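Local coordinates for biphenyl 2,3-Dioxygenase Beta Subunit (Sphingobium yanoikuyae, PDB 2GBW), which probably serves as the NTF2-like partner of the alpha subunit in a ring-hydroxylating dioxygenase that adds oxygen to aromatic compounds, at residues Ala22-Phe27 / Ile99-Ser104; Ile44-Pro49 / Phe154-Ile159; Asp117-Ile122 / Gly139-Leu144. All blocks are in the same frame, centred on the assembly; numbering follows the deposited sequence.

Contact 1. Residues Ala22-Phe27 / Ile99-Ser104; sequences AEVRMF and IRYFVS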
loop_
_atom_site.group_PDB
_atom_site.type_symbol
_atom_site.label_atom_id
_atom_site.label_comp_id
_atom_site.label_asym_id
_atom_site.label_seq_id
_atom_site.Cartn_x
_atom_site.Cartn_y
_atom_site.Cartn_z
ATOM N N ALA B 22 7.058 28.793 -13.452
ATOM C CA ALA B 22 6.673 28.794 -14.882
ATOM C C ALA B 22 7.079 27.505 -15.560
ATOM O O ALA B 22 6.324 26.973 -16.410
ATOM C CB ALA B 22 7.207 30.091 -15.626
ATOM N N GLU B 23 8.249 27.009 -15.179
ATOM C CA GLU B 23 8.751 25.734 -15.658
ATOM C C GLU B 23 7.786 24.604 -15.312
ATOM O O GLU B 23 7.349 23.866 -16.177
ATOM C CB GLU B 23 10.123 25.461 -15.053
ATOM C CG GLU B 23 10.759 24.172 -15.495
ATOM C CD GLU B 23 12.223 24.098 -15.142
ATOM O OE1 GLU B 23 12.548 24.213 -13.950
ATOM O OE2 GLU B 23 13.045 23.934 -16.052
ATOM N N VAL B 24 7.455 24.493 -14.037
ATOM C CA VAL B 24 6.452 23.544 -13.589
ATOM C C VAL B 24 5.161 23.637 -14.398
ATOM O O VAL B 24 4.600 22.631 -14.798
ATOM C CB VAL B 24 6.172 23.678 -12.095
ATOM C CG1 VAL B 24 4.908 22.970 -11.727
ATOM C CG2 VAL B 24 7.317 23.127 -11.305
ATOM N N ARG B 25 4.700 24.854 -14.657
ATOM C CA ARG B 25 3.472 25.026 -15.416
ATOM C C ARG B 25 3.608 24.463 -16.832
ATOM O O ARG B 25 2.677 23.869 -17.359
ATOM C CB ARG B 25 3.045 26.492 -15.440
ATOM C CG ARG B 25 1.589 26.738 -15.775
ATOM C CD ARG B 25 1.278 28.243 -15.765
ATOM N NE ARG B 25 1.660 28.882 -17.021
ATOM C CZ ARG B 25 2.470 29.930 -17.138
ATOM N NH1 ARG B 25 3.012 30.507 -16.075
ATOM N NH2 ARG B 25 2.744 30.398 -18.340
ATOM N N MET B 26 4.771 24.662 -17.440
ATOM C CA MET B 26 4.990 24.144 -18.709
ATOM C C MET B 26 5.005 22.600 -18.735
ATOM O O MET B 26 4.312 22.045 -19.571
ATOM C CB MET B 26 6.349 24.608 -19.244
ATOM C CG MET B 26 6.505 26.090 -19.363
ATOM S SD MET B 26 5.615 26.825 -20.712
ATOM C CE MET B 26 4.026 27.249 -19.974
ATOM N N PHE B 27 5.574 21.966 -17.721
ATOM C CA PHE B 27 5.537 20.512 -17.608
ATOM C C PHE B 27 4.117 19.974 -17.451
ATOM O O PHE B 27 3.742 19.001 -18.090
ATOM C CB PHE B 27 6.366 20.052 -16.418
ATOM C CG PHE B 27 7.841 20.299 -16.556
ATOM C CD1 PHE B 27 8.430 20.431 -17.789
ATOM C CD2 PHE B 27 8.635 20.393 -15.431
ATOM C CE1 PHE B 27 9.765 20.643 -17.898
ATOM C CE2 PHE B 27 9.974 20.601 -15.541
ATOM C CZ PHE B 27 10.540 20.725 -16.775
ATOM N N ILE B 99 0.409 14.916 -14.130
ATOM C CA ILE B 99 1.596 15.028 -13.290
ATOM C C ILE B 99 1.488 16.361 -12.550
ATOM O O ILE B 99 0.948 17.346 -13.095
ATOM C CB ILE B 99 2.874 14.908 -14.119
ATOM C CG1 ILE B 99 4.122 14.877 -13.215
ATOM C CG2 ILE B 99 2.944 16.009 -15.203
ATOM C CD1 ILE B 99 5.333 14.334 -13.918
ATOM N N ARG B 100 1.900 16.370 -11.305
ATOM C CA ARG B 100 1.884 17.603 -10.523
ATOM C C ARG B 100 3.117 17.711 -9.674
ATOM O O ARG B 100 3.492 16.804 -9.006
ATOM C CB ARG B 100 0.630 17.710 -9.652
ATOM C CG ARG B 100 0.328 19.096 -9.151
ATOM C CD ARG B 100 -1.061 19.369 -8.612
ATOM N NE ARG B 100 -2.138 18.975 -9.544
ATOM C CZ ARG B 100 -2.606 19.739 -10.529
ATOM N NH1 ARG B 100 -2.174 21.004 -10.736
ATOM N NH2 ARG B 100 -3.541 19.249 -11.320
ATOM N N TYR B 101 3.729 18.888 -9.677
ATOM C CA TYR B 101 5.045 19.081 -9.046
ATOM C C TYR B 101 4.976 20.069 -7.877
ATOM O O TYR B 101 4.366 21.146 -7.962
ATOM C CB TYR B 101 6.051 19.705 -10.050
ATOM C CG TYR B 101 6.406 18.935 -11.287
ATOM C CD1 TYR B 101 5.549 18.889 -12.377
ATOM C CD2 TYR B 101 7.650 18.360 -11.434
ATOM C CE1 TYR B 101 5.876 18.199 -13.537
ATOM C CE2 TYR B 101 7.978 17.656 -12.594
ATOM C CZ TYR B 101 7.104 17.596 -13.636
ATOM O OH TYR B 101 7.465 16.957 -14.799
ATOM N N PHE B 102 5.636 19.688 -6.789
ATOM C CA PHE B 102 5.745 20.480 -5.595
ATOM C C PHE B 102 7.211 20.778 -5.331
ATOM O O PHE B 102 7.968 19.912 -4.912
ATOM C CB PHE B 102 5.060 19.777 -4.437
ATOM C CG PHE B 102 3.573 19.600 -4.646
ATOM C CD1 PHE B 102 3.120 18.554 -5.389
ATOM C CD2 PHE B 102 2.635 20.494 -4.071
ATOM C CE1 PHE B 102 1.748 18.371 -5.640
ATOM C CE2 PHE B 102 1.233 20.338 -4.326
ATOM C CZ PHE B 102 0.798 19.237 -5.071
ATOM N N VAL B 103 7.609 22.005 -5.669
ATOM C CA VAL B 103 8.996 22.417 -5.609
ATOM C C VAL B 103 9.164 23.233 -4.348
ATOM O O VAL B 103 8.411 24.177 -4.119
ATOM C CB VAL B 103 9.414 23.230 -6.861
ATOM C CG1 VAL B 103 10.869 23.735 -6.754
ATOM C CG2 VAL B 103 9.203 22.435 -8.104
ATOM N N SER B 104 10.146 22.883 -3.520
ATOM C CA SER B 104 10.389 23.566 -2.253
ATOM C C SER B 104 11.875 23.715 -1.949
ATOM O O SER B 104 12.738 23.121 -2.603
ATOM C CB SER B 104 9.743 22.768 -1.089
ATOM O OG SER B 104 9.809 23.572 0.076
#
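Helix 22-27 runs almost antiparallel to strand 99-104, with axes 166° apart and 8.6 Å at closest approach, and the two meet almost wholly through side chains, with no hydrogen bond across. The tight part is built round Tyr101. Its CG lies anti to its own carbonyl carbon (chi1 -62°), which carries the ring across to the last turn of the helix segment. Phe27 crosses it at about a right angle: Phe27 CB touches Tyr101 CE1 at 3.5 Å, and Phe27 CD2 sits over one face of the phenol, 3.7 Å from Tyr101 CZ. The two ring planes are inclined by 40°. A tyrosine suits the place because its ring joins this apolar layer while OH bonds to the backbone oxygen of Phe173 near the C terminus. Val24, beta-branched and compact, straddles the next stretch of strand: CG1 meets Tyr101 CB at 3.8 Å, and CG2 reaches Val103 CG2, also at 3.8 Å. An alanine in place of Tyr101 would probably leave Phe27 and Val24 CG1 without their main packing partner in the strand and lose the tether to Phe173. Toward Ile99 the contact loosens, its CG2 lying 4.2 Å from Phe27 O. On the far side of the helix, the partly exposed Arg25 turns from the strand altogether and forms a salt bridge with Glu107 of a neighbouring subunit, as befits a long charged chain at an interface. Arg100, on the other side of the strand, likewise pairs with Asp161 of that subunit. A long N-terminal helix laid along a strongly curved sheet, with aromatic and branched residues between them, is the characteristic core of the NTF2-like fold.

Contact 2. Residues Ile44-Pro49 / Phe154-Ile159; sequences IHYWMP and FRRKLI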
loop_
_atom_site.group_PDB
_atom_site.type_symbol
_atom_site.label_atom_id
_atom_site.label_comp_id
_atom_site.label_asym_id
_atom_site.label_seq_id
_atom_site.Cartn_x
_atom_site.Cartn_y
_atom_site.Cartn_z
ATOM N N ILE B 44 23.201 22.622 -22.482
ATOM C CA ILE B 44 22.645 21.858 -21.376
ATOM C C ILE B 44 23.319 20.498 -21.216
ATOM O O ILE B 44 23.662 19.864 -22.189
ATOM C CB ILE B 44 21.078 21.652 -21.559
ATOM C CG1 ILE B 44 20.463 20.934 -20.361
ATOM C CG2 ILE B 44 20.714 20.908 -22.840
ATOM C CD1 ILE B 44 20.597 21.633 -19.074
ATOM N N HIS B 45 23.526 20.093 -19.975
ATOM C CA HIS B 45 23.719 18.681 -19.627
ATOM C C HIS B 45 22.670 18.382 -18.598
ATOM O O HIS B 45 22.647 18.995 -17.549
ATOM C CB HIS B 45 25.110 18.419 -19.067
ATOM C CG HIS B 45 25.363 16.975 -18.742
ATOM N ND1 HIS B 45 26.026 16.579 -17.600
ATOM C CD2 HIS B 45 24.994 15.849 -19.381
ATOM C CE1 HIS B 45 26.073 15.259 -17.568
ATOM N NE2 HIS B 45 25.439 14.791 -18.628
ATOM N N TYR B 46 21.822 17.400 -18.910
ATOM C CA TYR B 46 20.696 17.029 -18.103
ATOM C C TYR B 46 20.991 15.609 -17.645
ATOM O O TYR B 46 21.076 14.702 -18.465
ATOM C CB TYR B 46 19.466 17.107 -18.988
ATOM C CG TYR B 46 18.161 16.915 -18.304
ATOM C CD1 TYR B 46 17.775 15.646 -17.920
ATOM C CD2 TYR B 46 17.294 17.991 -18.038
ATOM C CE1 TYR B 46 16.568 15.421 -17.337
ATOM C CE2 TYR B 46 16.057 17.765 -17.403
ATOM C CZ TYR B 46 15.713 16.484 -17.072
ATOM O OH TYR B 46 14.505 16.197 -16.453
ATOM N N TRP B 47 21.203 15.437 -16.339
ATOM C CA TRP B 47 21.868 14.263 -15.782
ATOM C C TRP B 47 21.160 13.748 -14.522
ATOM O O TRP B 47 20.941 14.490 -13.593
ATOM C CB TRP B 47 23.312 14.621 -15.504
ATOM C CG TRP B 47 24.154 13.586 -14.915
ATOM C CD1 TRP B 47 24.079 12.247 -15.119
ATOM C CD2 TRP B 47 25.213 13.810 -14.009
ATOM N NE1 TRP B 47 25.051 11.611 -14.381
ATOM C CE2 TRP B 47 25.777 12.564 -13.707
ATOM C CE3 TRP B 47 25.768 14.974 -13.443
ATOM C CZ2 TRP B 47 26.838 12.426 -12.820
ATOM C CZ3 TRP B 47 26.831 14.837 -12.556
ATOM C CH2 TRP B 47 27.343 13.558 -12.264
ATOM N N MET B 48 20.789 12.471 -14.558
ATOM C CA MET B 48 20.163 11.747 -13.426
ATOM C C MET B 48 20.955 10.447 -13.153
ATOM O O MET B 48 20.674 9.398 -13.731
ATOM C CB MET B 48 18.691 11.428 -13.698
ATOM C CG MET B 48 17.911 10.730 -12.499
ATOM S SD MET B 48 16.237 10.246 -12.973
ATOM C CE MET B 48 15.468 11.917 -13.029
ATOM N N PRO B 49 21.974 10.519 -12.286
ATOM C CA PRO B 49 22.874 9.373 -12.041
ATOM C C PRO B 49 22.188 8.267 -11.364
ATOM O O PRO B 49 21.194 8.487 -10.688
ATOM C CB PRO B 49 23.948 9.924 -11.108
ATOM C CG PRO B 49 23.656 11.318 -10.927
ATOM C CD PRO B 49 22.415 11.734 -11.591
ATOM N N PHE B 154 21.636 25.474 -17.773
ATOM C CA PHE B 154 22.687 24.878 -18.580
ATOM C C PHE B 154 23.308 23.670 -17.901
ATOM O O PHE B 154 24.009 22.898 -18.543
ATOM C CB PHE B 154 23.727 25.908 -19.080
ATOM C CG PHE B 154 24.625 26.514 -17.994
ATOM C CD1 PHE B 154 24.200 27.610 -17.264
ATOM C CD2 PHE B 154 25.880 25.971 -17.711
ATOM C CE1 PHE B 154 24.996 28.172 -16.272
ATOM C CE2 PHE B 154 26.708 26.564 -16.692
ATOM C CZ PHE B 154 26.231 27.641 -15.986
ATOM N N ARG B 155 23.003 23.430 -16.624
ATOM C CA ARG B 155 23.370 22.138 -16.020
ATOM C C ARG B 155 22.274 21.756 -15.071
ATOM O O ARG B 155 21.813 22.598 -14.321
ATOM C CB ARG B 155 24.682 22.256 -15.223
ATOM C CG ARG B 155 25.939 22.620 -16.054
ATOM C CD ARG B 155 26.356 21.368 -16.802
ATOM N NE ARG B 155 27.605 21.480 -17.559
ATOM C CZ ARG B 155 27.757 22.137 -18.704
ATOM N NH1 ARG B 155 26.747 22.793 -19.265
ATOM N NH2 ARG B 155 28.965 22.172 -19.272
ATOM N N ARG B 156 21.801 20.512 -15.162
ATOM C CA ARG B 156 20.749 20.018 -14.270
ATOM C C ARG B 156 21.130 18.648 -13.827
ATOM O O ARG B 156 21.277 17.737 -14.649
ATOM C CB ARG B 156 19.385 20.022 -14.941
ATOM C CG ARG B 156 18.238 19.342 -14.112
ATOM C CD ARG B 156 16.905 19.900 -14.543
ATOM N NE ARG B 156 16.680 21.256 -14.102
ATOM C CZ ARG B 156 15.703 22.040 -14.561
ATOM N NH1 ARG B 156 14.856 21.565 -15.480
ATOM N NH2 ARG B 156 15.586 23.294 -14.111
ATOM N N LYS B 157 21.306 18.502 -12.521
ATOM C CA LYS B 157 21.562 17.198 -11.926
ATOM C C LYS B 157 20.400 16.847 -11.034
ATOM O O LYS B 157 20.028 17.675 -10.191
ATOM C CB LYS B 157 22.875 17.209 -11.137
ATOM C CG LYS B 157 23.321 15.828 -10.658
ATOM C CD LYS B 157 24.680 15.976 -9.970
ATOM C CE LYS B 157 25.179 14.642 -9.432
ATOM N NZ LYS B 157 26.478 14.944 -8.765
ATOM N N LEU B 158 19.849 15.629 -11.219
ATOM C CA LEU B 158 18.656 15.139 -10.515
ATOM C C LEU B 158 19.042 13.934 -9.697
ATOM O O LEU B 158 19.551 12.922 -10.244
ATOM C CB LEU B 158 17.538 14.755 -11.498
ATOM C CG LEU B 158 17.017 15.927 -12.380
ATOM C CD1 LEU B 158 16.176 15.485 -13.588
ATOM C CD2 LEU B 158 16.267 16.964 -11.493
ATOM N N ILE B 159 18.798 14.014 -8.397
ATOM C CA ILE B 159 19.256 13.012 -7.453
ATOM C C ILE B 159 18.029 12.308 -6.876
ATOM O O ILE B 159 17.283 12.879 -6.087
ATOM C CB ILE B 159 20.062 13.645 -6.345
ATOM C CG1 ILE B 159 21.224 14.463 -6.969
ATOM C CG2 ILE B 159 20.525 12.527 -5.407
ATOM C CD1 ILE B 159 21.673 15.573 -6.114
HETATM O O HOH W 1 19.747 10.371 -9.451
#
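The indole of Trp47 carries two neighbours on the same face: Lys157, whose CE stands 4.0 Å from the six-membered ring centroid in a CH-pi contact, and Pro49, whose CG lies 3.6 Å above the plane toward the rim. Lys157 is fully extended, so its methylenes run beside the indole, with CE 3.5 Å from Trp47 CZ3; a long aliphatic chain ending in a charge suits this partly exposed face. Together the segments form the parallel strand pair of the mixed NTF2-like sheet. On the buried face, Arg156 CD packs against Tyr46 CE2, which lies near the guanidinium plane at its edge, the two planes 69° apart. Arg155 NH1 lies in plane at the edge of the Phe154 ring. The ladder is regular in its middle, where Arg156 N bonds to His45 O, Trp47 N to Arg156 O and Leu158 N to Trp47 O, each donor nearly along the C=O axis. At its start, Phe154 O accepts both His45 N, 3.2 Å away and above the carbonyl plane, and Arg155 NH1, at 2.8 Å. On its other side the strand begins with a classic beta bulge, Phe154 and Arg155 both facing Lys143 of strand 132-147. Inside, Leu158 CD1 fits between Tyr46 and Met48, 3.4 Å from Tyr46 OH and 3.7 Å from Met48 CE. His45 is a zinc ligand of this protein, although no metal is bound to this chain; its NE2 bonds to Asn72. Tyr46 OH bonds to the backbone of Cys174, whose terminal carboxylate joins Asp142 in holding the buried, charged Arg156. Beyond the last direct bond, one water donates to both Pro49 O and Leu158 O, 2.7 Å from each.

Contact 3. Residues Asp117-Ile122 / Gly139-Leu144; sequences DVLSNI and GREDKL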
loop_
_atom_site.group_PDB
_atom_site.type_symbol
_atom_site.label_atom_id
_atom_site.label_comp_id
_atom_site.label_asym_id
_atom_site.label_seq_id
_atom_site.Cartn_x
_atom_site.Cartn_y
_atom_site.Cartn_z
ATOM N N ASP B 117 24.158 28.882 -8.820
ATOM C CA ASP B 117 24.003 27.526 -8.351
ATOM C C ASP B 117 22.738 27.504 -7.541
ATOM O O ASP B 117 22.600 28.245 -6.563
ATOM C CB ASP B 117 25.161 27.083 -7.456
ATOM C CG ASP B 117 26.477 26.921 -8.217
ATOM O OD1 ASP B 117 26.448 26.449 -9.361
ATOM O OD2 ASP B 117 27.541 27.242 -7.643
ATOM N N VAL B 118 21.843 26.606 -7.921
ATOM C CA VAL B 118 20.496 26.499 -7.332
ATOM C C VAL B 118 20.126 25.084 -6.887
ATOM O O VAL B 118 20.063 24.119 -7.685
ATOM C CB VAL B 118 19.413 27.059 -8.290
ATOM C CG1 VAL B 118 18.054 27.198 -7.552
ATOM C CG2 VAL B 118 19.875 28.398 -8.913
ATOM N N LEU B 119 19.840 24.969 -5.595
ATOM C CA LEU B 119 19.353 23.754 -4.971
ATOM C C LEU B 119 17.826 23.829 -4.800
ATOM O O LEU B 119 17.260 24.861 -4.470
ATOM C CB LEU B 119 19.999 23.571 -3.609
ATOM C CG LEU B 119 21.527 23.570 -3.586
ATOM C CD1 LEU B 119 22.011 23.696 -2.131
ATOM C CD2 LEU B 119 22.029 22.308 -4.254
ATOM N N SER B 120 17.155 22.709 -4.984
ATOM C CA SER B 120 15.726 22.628 -4.678
ATOM C C SER B 120 15.325 21.162 -4.376
ATOM O O SER B 120 15.997 20.219 -4.826
ATOM C CB SER B 120 14.916 23.235 -5.828
ATOM O OG SER B 120 15.194 22.544 -7.030
ATOM N N ASN B 121 14.226 20.986 -3.631
ATOM C CA ASN B 121 13.594 19.707 -3.353
ATOM C C ASN B 121 12.346 19.561 -4.261
ATOM O O ASN B 121 11.559 20.543 -4.419
ATOM C CB ASN B 121 13.062 19.647 -1.911
ATOM C CG ASN B 121 14.138 19.561 -0.865
ATOM O OD1 ASN B 121 15.291 19.235 -1.167
ATOM N ND2 ASN B 121 13.760 19.802 0.386
ATOM N N ILE B 122 12.147 18.379 -4.843
ATOM C CA ILE B 122 11.019 18.203 -5.738
ATOM C C ILE B 122 10.225 17.014 -5.329
ATOM O O ILE B 122 10.798 15.952 -5.050
ATOM C CB ILE B 122 11.418 18.078 -7.216
ATOM C CG1 ILE B 122 12.377 19.159 -7.633
ATOM C CG2 ILE B 122 10.183 18.213 -8.107
ATOM C CD1 ILE B 122 12.966 18.962 -8.978
ATOM N N GLY B 139 16.231 15.540 -5.227
ATOM C CA GLY B 139 17.011 16.797 -5.101
ATOM C C GLY B 139 17.394 17.229 -6.512
ATOM O O GLY B 139 17.637 16.416 -7.434
ATOM N N ARG B 140 17.394 18.518 -6.735
ATOM C CA ARG B 140 17.783 19.071 -7.993
ATOM C C ARG B 140 18.937 20.058 -7.725
ATOM O O ARG B 140 18.875 20.870 -6.801
ATOM C CB ARG B 140 16.602 19.779 -8.647
ATOM C CG ARG B 140 16.992 20.483 -9.939
ATOM C CD ARG B 140 15.793 20.903 -10.756
ATOM N NE ARG B 140 15.003 21.926 -10.066
ATOM C CZ ARG B 140 13.855 22.419 -10.507
ATOM N NH1 ARG B 140 13.365 22.030 -11.657
ATOM N NH2 ARG B 140 13.215 23.349 -9.797
ATOM N N GLU B 141 19.987 19.957 -8.530
ATOM C CA GLU B 141 21.144 20.834 -8.445
ATOM C C GLU B 141 21.307 21.424 -9.851
ATOM O O GLU B 141 21.675 20.692 -10.774
ATOM C CB GLU B 141 22.385 20.067 -7.977
ATOM C CG GLU B 141 22.225 19.472 -6.582
ATOM C CD GLU B 141 23.349 18.537 -6.139
ATOM O OE1 GLU B 141 24.312 18.267 -6.904
ATOM O OE2 GLU B 141 23.248 18.075 -4.968
ATOM N N ASP B 142 20.973 22.720 -10.005
ATOM C CA ASP B 142 21.061 23.450 -11.310
ATOM C C ASP B 142 22.188 24.453 -11.295
ATOM O O ASP B 142 22.504 25.025 -10.246
ATOM C CB ASP B 142 19.774 24.249 -11.602
ATOM C CG ASP B 142 18.567 23.393 -11.995
ATOM O OD1 ASP B 142 18.713 22.195 -12.357
ATOM O OD2 ASP B 142 17.436 23.977 -11.993
ATOM N N LYS B 143 22.744 24.711 -12.482
ATOM C CA LYS B 143 23.448 25.941 -12.805
ATOM C C LYS B 143 22.557 26.653 -13.799
ATOM O O LYS B 143 22.187 26.072 -14.838
ATOM C CB LYS B 143 24.781 25.678 -13.472
ATOM C CG LYS B 143 25.788 24.831 -12.663
ATOM C CD LYS B 143 27.220 25.362 -12.842
ATOM C CE LYS B 143 27.465 26.669 -12.064
ATOM N NZ LYS B 143 28.519 27.594 -12.618
ATOM N N LEU B 144 22.176 27.878 -13.475
ATOM C CA LEU B 144 21.376 28.723 -14.362
ATOM C C LEU B 144 22.181 29.923 -14.806
ATOM O O LEU B 144 23.089 30.372 -14.095
ATOM C CB LEU B 144 20.174 29.273 -13.619
ATOM C CG LEU B 144 19.191 28.334 -12.906
ATOM C CD1 LEU B 144 18.119 29.208 -12.313
ATOM C CD2 LEU B 144 18.543 27.299 -13.819
HETATM O O HOH W 2 24.801 23.796 -8.884
#
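Gly139 opens its side of this antiparallel pair opposite Asn121, whose amide group bonds to Tyr101 O and Arg100 of a neighbouring subunit. Arg140 follows, in a hydrogen-bonded pair with Ser120: Arg140 N reaches Ser120 O at 2.9 Å, and Ser120 N returns a bond to Arg140 O. The side chain, bent at chi3 (65°), repeats the pairing: NE donates to Ser120 OG at 3.1 Å, near the guanidinium plane, while Ile122 CD1 lies over one guanidinium face, toward its rim, 3.7 Å above the plane. Serine suits the spot, being small enough to leave room for the arginine and able to accept its N-H. Glu141, on the other face of the sheet, lays its CG against Leu119 CD2 at 3.7 Å. Asp142 forms the next hydrogen-bonded pair, with two straight bonds to Val118, N to O each way, both 2.9 Å. Lys143 runs beside Asp117, but its ammonium forms its salt bridge with Glu115. Leu144 ends the segment, CD1 meeting Val118 CG2 at 3.9 Å. The buried guanidinium of Arg140 also meets the Cys174 carboxylate in a salt bridge and Tyr20 in a cation-pi contact, while Asp142 OD2 bonds to Tyr20 OH and OD1 to Arg156 NE; the close positive charges of Arg140 and Arg156 would be expected to keep both carboxylates ionised, and these in turn to offset the repulsion between the arginines.

Overall arrangement
From the N terminus, helix 22-27 opens contact 1 and strand 44-49 opens contact 2. Strand 99-104 then closes contact 1 while contact 2 is still open, so these two loops cross. Next comes the hairpin of contact 3, 117-122 with 139-144, which follows contact 1 in series and is nested inside the long loop that 154-159 finally closes in contact 2. All three reach one sheet: strand 98-112 borders 115-128 through Ser104 O and Asn121 N, and strand 132-147 borders 150-160 through Glu141 N and Lys157 O. Glu23 ties the helix across to this sheet, its OE2 forming a salt bridge with Arg156 NH1.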